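Local coordinates for protein isomaltose glucohydrolase (Kribbella flavida, PDB 5Z3E) that hydrolyses the alpha-1,6-glucosidic linkage of isomaltose from its non-reducing end, releasing beta-D-glucose and D-glucose, in the intracellular breakdown of a starch-derived cyclic tetrasaccharide, at residues L277-P280 with D281-V284; G335-R338 with H339-I343. The protein carries 1 engineered substitution. All blocks are in the same frame, centred on the assembly; numbering follows the deposited sequence.

Interaction 1. Residues L277-P280 with D281-V284; sequences LVPP and DDDV
Pro279 and Asp282 are the ends of a type I beta turn, closed by a bond from Asp282 N to Pro279 O (3.0 Å, N-H...O angle 165°) in which the donor stands well above the carbonyl plane, 58° out of it. The turn leads straight into helix 283-296, and Asp282 both ends the turn and, as N-cap, caps the helix that begins at the next residue. With CG of Asp282 anti to the backbone N (chi1 -166°), the carboxylate swings beside its own carbonyl carbon, where OD1 can accept from Val284 N, 2.9 Å away, on the anti side of the oxygen. Val284 N, in the first turn of the helix, would probably lose its capping acceptor if an alanine stood in place of Asp282, and CG1 of Val278 the carboxylate it lies over. Val278 meets Asp282 from the loop side, the two side chains crossing at about a right angle; CB of Val278 packs on CB of Asp282 at 3.7 Å, and CG1 lies over the carboxyl group. Pro280, at the second position of the turn, touches Val273, while its O accepts from Arg289, one of the residues of the helix that follows. Asp281, which is exposed, folds its carboxylate back along the preceding chain, and its OD1 comes to 3.3 Å from CB of Pro279.

Interaction 2. Residues G335-R338 with H339-I343; sequences GALR and HLRWI
His339 ND1 donates to Gly335 O over 2.8 Å with an N-H...O angle of 171°, a side-chain to main-chain bond that spans one helical turn, from i to i-4. The bond is nearly straight, and the oxygen lies near the imidazole plane, at the ring edge. Gly335 O also takes the ordinary helix bond from His339 N (3.2 Å), and the two donors reach it from opposite faces of its carbonyl plane. What makes this double grip possible is the first torsion of His339, which sets CG beside the backbone N (chi1 -69°) and turns the ring back toward the preceding turn of helix 333-344, part of the (alpha/alpha)6 barrel expected of glycoside hydrolase family 15. Arg338 runs alongside the histidine; its chain bends at chi3 and brings one face of the guanidinium over CE1 of His339, with NH1 3.6 Å from that carbon and the two planes 57° apart. Next along the helix, Arg341 extends from CG to NE and lays its guanidinium against Leu337, CB of Leu337 sitting over one face at 3.8 Å from NH1. Leu337 and Leu340 meet more loosely, CD2 to CD2 at 4.4 Å, on the flank where Leu395 and Leu397 cover them. Outside the helix, His339 NE2 is hydrogen-bonded to Asp297 OD2 and Glu34 forms a salt bridge with Arg341 NE, fixing the far ends of both side chains. Both imidazole nitrogens are thus engaged. ND1 carries a hydrogen, so if NE2 also donates to the carboxylate the ring is positively charged; Asp297 would tend to favour that state, and the nearby Arg338 guanidinium to oppose it.

In the fold
Interactions 1 and 2 are both local contacts within continuous stretches, and follow one another along the chain with their centres about 21 Å apart and no atoms touching. Interaction 1 is a surface contact where a loop enters helix 283-296; interaction 2 is largely buried and spans most of helix 333-344, which packs against helices 317-329 and 382-394. They lie on different helices. Their common theme is a side chain bonded to nearby main chain, but with reversed roles: a carboxylate accepts from a backbone N-H at the helix start in interaction 1, whereas an imidazole donates to a backbone carbonyl within the helix in interaction 2.

Interaction 1. Residues L277-P280 with D281-V284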
ATOM      1  N   LEU A 277       8.297  10.936   2.994  1.00 13.37           N
ATOM      2  CA  LEU A 277       8.243  11.977   4.050  1.00 14.12           C
ATOM      3  C   LEU A 277       9.676  12.448   4.420  1.00 14.50           C
ATOM      4  O   LEU A 277       9.881  13.636   4.724  1.00 14.32           O
ATOM      5  CB  LEU A 277       7.504  11.469   5.308  1.00 15.80           C
ATOM      6  CG  LEU A 277       5.987  11.030   5.374  1.00 16.93           C
ATOM      7  CD1 LEU A 277       5.361  10.619   6.747  1.00 19.54           C
ATOM      8  CD2 LEU A 277       5.211  12.193   4.819  1.00 18.35           C
ATOM      9  N   VAL A 278      10.610  11.512   4.447  1.00 13.90           N
ATOM     10  CA  VAL A 278      12.031  11.780   4.733  1.00 12.35           C
ATOM     11  C   VAL A 278      12.927  10.923   3.782  1.00 13.76           C
ATOM     12  O   VAL A 278      12.406   9.923   3.374  1.00 15.10           O
ATOM     13  CB  VAL A 278      12.404  11.436   6.191  1.00 10.91           C
ATOM     14  CG1 VAL A 278      11.710  12.319   7.158  1.00 10.20           C
ATOM     15  CG2 VAL A 278      12.133  10.015   6.540  1.00 12.99           C
ATOM     16  N   PRO A 279      14.155  11.390   3.524  1.00 12.31           N
ATOM     17  CA  PRO A 279      15.064  10.477   2.697  1.00 14.99           C
ATOM     18  C   PRO A 279      15.408   9.152   3.485  1.00 12.38           C
ATOM     19  O   PRO A 279      15.388   9.112   4.705  1.00 10.18           O
ATOM     20  CB  PRO A 279      16.304  11.382   2.485  1.00 17.44           C
ATOM     21  CG  PRO A 279      15.832  12.725   2.675  1.00 22.18           C
ATOM     22  CD  PRO A 279      14.782  12.703   3.776  1.00 13.22           C
ATOM     23  N   PRO A 280      15.864   8.086   2.759  1.00 12.82           N
ATOM     24  CA  PRO A 280      16.318   6.858   3.455  1.00 10.37           C
ATOM     25  C   PRO A 280      17.428   7.087   4.442  1.00  8.99           C
ATOM     26  O   PRO A 280      17.562   6.340   5.389  1.00  9.93           O
ATOM     27  CB  PRO A 280      16.767   5.936   2.304  1.00 12.36           C
ATOM     28  CG  PRO A 280      15.980   6.441   1.146  1.00 17.10           C
ATOM     29  CD  PRO A 280      15.832   7.932   1.301  1.00 16.26           C
ATOM     30  N   ASP A 281      18.258   8.113   4.199  1.00  9.81           N
ATOM     31  CA  ASP A 281      19.377   8.381   5.106  1.00 12.21           C
ATOM     32  C   ASP A 281      19.033   9.336   6.227  1.00 10.28           C
ATOM     33  O   ASP A 281      19.917   9.690   7.018  1.00 12.60           O
ATOM     34  CB  ASP A 281      20.598   8.871   4.348  1.00 18.33           C
ATOM     35  CG  ASP A 281      20.355  10.166   3.660  1.00 32.61           C
ATOM     36  OD1 ASP A 281      19.324  10.798   3.673  1.00 24.84           O
ATOM     37  OD2 ASP A 281      21.364  10.729   3.131  1.00105.98           O
ATOM     38  N   ASP A 282      17.785   9.766   6.336  1.00  8.76           N
ATOM     39  CA  ASP A 282      17.421  10.662   7.415  1.00  8.20           C
ATOM     40  C   ASP A 282      17.480   9.929   8.761  1.00  8.03           C
ATOM     41  O   ASP A 282      17.176   8.735   8.831  1.00  8.73           O
ATOM     42  CB  ASP A 282      16.005  11.186   7.170  1.00  8.44           C
ATOM     43  CG  ASP A 282      15.664  12.367   8.036  1.00  8.36           C
ATOM     44  OD1 ASP A 282      15.126  12.164   9.141  1.00  9.31           O
ATOM     45  OD2 ASP A 282      15.918  13.499   7.570  1.00  9.76           O
ATOM     46  N   ASP A 283      17.813  10.655   9.838  1.00  8.14           N
ATOM     47  CA  ASP A 283      17.809  10.017  11.140  1.00  8.39           C
ATOM     48  C   ASP A 283      16.456   9.402  11.492  1.00  7.91           C
ATOM     49  O   ASP A 283      16.403   8.336  12.106  1.00  8.61           O
ATOM     50  CB  ASP A 283      18.215  10.989  12.248  1.00  9.14           C
ATOM     51  CG  ASP A 283      19.650  11.468  12.189  1.00 10.93           C
ATOM     52  OD1 ASP A 283      20.453  10.918  11.432  1.00 13.03           O
ATOM     53  OD2 ASP A 283      19.945  12.429  12.937  1.00 12.20           O
ATOM     54  N   VAL A 284      15.359  10.061  11.108  1.00  7.79           N
ATOM     55  CA  VAL A 284      14.051   9.524  11.412  1.00  7.80           C
ATOM     56  C   VAL A 284      13.792   8.237  10.637  1.00  7.55           C
ATOM     57  O   VAL A 284      13.160   7.304  11.141  1.00  7.98           O
ATOM     58  CB  VAL A 284      12.953  10.574  11.176  1.00  8.19           C
ATOM     59  CG1 VAL A 284      11.552   9.961  11.235  1.00  9.55           C
ATOM     60  CG2 VAL A 284      13.101  11.700  12.203  1.00  9.31           C
TER

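Interaction 2. Residues G335-R338 with H339-I343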
ATOM      1  N   GLY A 335      20.613  -6.763   4.875  1.00 11.32           N
ATOM      2  CA  GLY A 335      19.355  -6.782   5.596  1.00 11.20           C
ATOM      3  C   GLY A 335      18.193  -6.977   4.648  1.00 10.63           C
ATOM      4  O   GLY A 335      17.229  -7.701   4.939  1.00 11.42           O
ATOM      5  N   ALA A 336      18.244  -6.317   3.494  1.00 10.71           N
ATOM      6  CA  ALA A 336      17.220  -6.501   2.474  1.00 10.54           C
ATOM      7  C   ALA A 336      17.138  -7.961   2.051  1.00 10.86           C
ATOM      8  O   ALA A 336      16.040  -8.541   1.958  1.00 11.39           O
ATOM      9  CB  ALA A 336      17.491  -5.608   1.291  1.00 11.30           C
ATOM     10  N   LEU A 337      18.296  -8.572   1.793  1.00 11.09           N
ATOM     11  CA  LEU A 337      18.346  -9.953   1.356  1.00 11.73           C
ATOM     12  C   LEU A 337      17.800 -10.897   2.427  1.00 11.67           C
ATOM     13  O   LEU A 337      17.140 -11.871   2.092  1.00 12.46           O
ATOM     14  CB  LEU A 337      19.779 -10.359   0.990  1.00 13.15           C
ATOM     15  CG  LEU A 337      20.263  -9.785  -0.343  1.00 13.86           C
ATOM     16  CD1 LEU A 337      21.773  -9.911  -0.430  1.00 16.78           C
ATOM     17  CD2 LEU A 337      19.595 -10.532  -1.501  1.00 17.22           C
ATOM     18  N   ARG A 338      18.084 -10.627   3.697  1.00 11.46           N
ATOM     19  CA  ARG A 338      17.562 -11.490   4.741  1.00 11.80           C
ATOM     20  C   ARG A 338      16.040 -11.518   4.706  1.00 12.10           C
ATOM     21  O   ARG A 338      15.413 -12.565   4.887  1.00 12.64           O
ATOM     22  CB  ARG A 338      18.077 -11.054   6.099  1.00 12.84           C
ATOM     23  CG  ARG A 338      17.592 -11.930   7.241  1.00 13.23           C
ATOM     24  CD  ARG A 338      18.340 -11.726   8.548  1.00 14.67           C
ATOM     25  NE  ARG A 338      18.096 -10.415   9.124  1.00 15.91           N
ATOM     26  CZ  ARG A 338      17.104 -10.118   9.968  1.00 15.91           C
ATOM     27  NH1 ARG A 338      16.990  -8.902  10.441  1.00 18.01           N
ATOM     28  NH2 ARG A 338      16.240 -11.049  10.376  1.00 17.92           N
ATOM     29  N   HIS A 339      15.433 -10.356   4.489  1.00 11.33           N
ATOM     30  CA  HIS A 339      13.982 -10.295   4.392  1.00 11.01           C
ATOM     31  C   HIS A 339      13.447 -10.938   3.125  1.00 11.43           C
ATOM     32  O   HIS A 339      12.417 -11.592   3.166  1.00 12.52           O
ATOM     33  CB  HIS A 339      13.518  -8.833   4.597  1.00 11.08           C
ATOM     34  CG  HIS A 339      13.733  -8.374   6.009  1.00 10.96           C
ATOM     35  ND1 HIS A 339      14.944  -7.879   6.477  1.00 12.03           N
ATOM     36  CD2 HIS A 339      12.927  -8.457   7.099  1.00 11.90           C
ATOM     37  CE1 HIS A 339      14.840  -7.650   7.780  1.00 11.88           C
ATOM     38  NE2 HIS A 339      13.639  -7.998   8.180  1.00 12.35           N
ATOM     39  N   LEU A 340      14.147 -10.778   2.011  1.00 11.27           N
ATOM     40  CA  LEU A 340      13.773 -11.460   0.784  1.00 12.14           C
ATOM     41  C   LEU A 340      13.781 -12.979   0.981  1.00 12.47           C
ATOM     42  O   LEU A 340      12.865 -13.680   0.543  1.00 13.51           O
ATOM     43  CB  LEU A 340      14.674 -11.052  -0.359  1.00 13.20           C
ATOM     44  CG  LEU A 340      14.298 -11.608  -1.713  1.00 15.49           C
ATOM     45  CD1 LEU A 340      13.027 -10.941  -2.223  1.00 19.15           C
ATOM     46  CD2 LEU A 340      15.439 -11.452  -2.719  1.00 22.25           C
ATOM     47  N   ARG A 341      14.827 -13.492   1.624  1.00 12.60           N
ATOM     48  CA  ARG A 341      14.931 -14.936   1.871  1.00 13.37           C
ATOM     49  C   ARG A 341      13.782 -15.415   2.751  1.00 13.61           C
ATOM     50  O   ARG A 341      13.210 -16.474   2.525  1.00 14.57           O
ATOM     51  CB  ARG A 341      16.277 -15.282   2.505  1.00 14.19           C
ATOM     52  CG  ARG A 341      17.465 -15.089   1.616  1.00 14.06           C
ATOM     53  CD  ARG A 341      18.752 -15.532   2.324  1.00 16.92           C
ATOM     54  NE  ARG A 341      19.927 -15.205   1.531  1.00 16.27           N
ATOM     55  CZ  ARG A 341      20.782 -14.226   1.817  1.00 16.25           C
ATOM     56  NH1 ARG A 341      20.591 -13.486   2.909  1.00 17.88           N
ATOM     57  NH2 ARG A 341      21.768 -13.962   0.998  1.00 22.58           N
ATOM     58  N   TRP A 342      13.464 -14.644   3.794  1.00 12.71           N
ATOM     59  CA  TRP A 342      12.354 -15.028   4.678  1.00 12.86           C
ATOM     60  C   TRP A 342      11.045 -15.133   3.905  1.00 12.90           C
ATOM     61  O   TRP A 342      10.295 -16.100   4.049  1.00 13.33           O
ATOM     62  CB  TRP A 342      12.199 -14.045   5.854  1.00 13.14           C
ATOM     63  CG  TRP A 342      11.107 -14.463   6.801  1.00 12.65           C
ATOM     64  CD1 TRP A 342      11.237 -15.324   7.854  1.00 13.71           C
ATOM     65  CD2 TRP A 342       9.723 -14.111   6.750  1.00 11.90           C
ATOM     66  NE1 TRP A 342      10.042 -15.513   8.466  1.00 13.68           N
ATOM     67  CE2 TRP A 342       9.080 -14.784   7.808  1.00 12.56           C
ATOM     68  CE3 TRP A 342       8.960 -13.282   5.916  1.00 12.10           C
ATOM     69  CZ2 TRP A 342       7.710 -14.675   8.042  1.00 12.84           C
ATOM     70  CZ3 TRP A 342       7.619 -13.160   6.169  1.00 11.97           C
ATOM     71  CH2 TRP A 342       6.992 -13.858   7.219  1.00 12.75           C
ATOM     72  N   ILE A 343      10.772 -14.151   3.050  1.00 12.80           N
ATOM     73  CA  ILE A 343       9.559 -14.191   2.250  1.00 12.01           C
ATOM     74  C   ILE A 343       9.531 -15.448   1.378  1.00 12.77           C
ATOM     75  O   ILE A 343       8.525 -16.144   1.297  1.00 13.37           O
ATOM     76  CB  ILE A 343       9.443 -12.957   1.353  1.00 12.74           C
ATOM     77  CG1 ILE A 343       9.255 -11.709   2.226  1.00 12.81           C
ATOM     78  CG2 ILE A 343       8.320 -13.150   0.345  1.00 12.39           C
ATOM     79  CD1 ILE A 343       9.573 -10.445   1.469  1.00 13.79           C
TER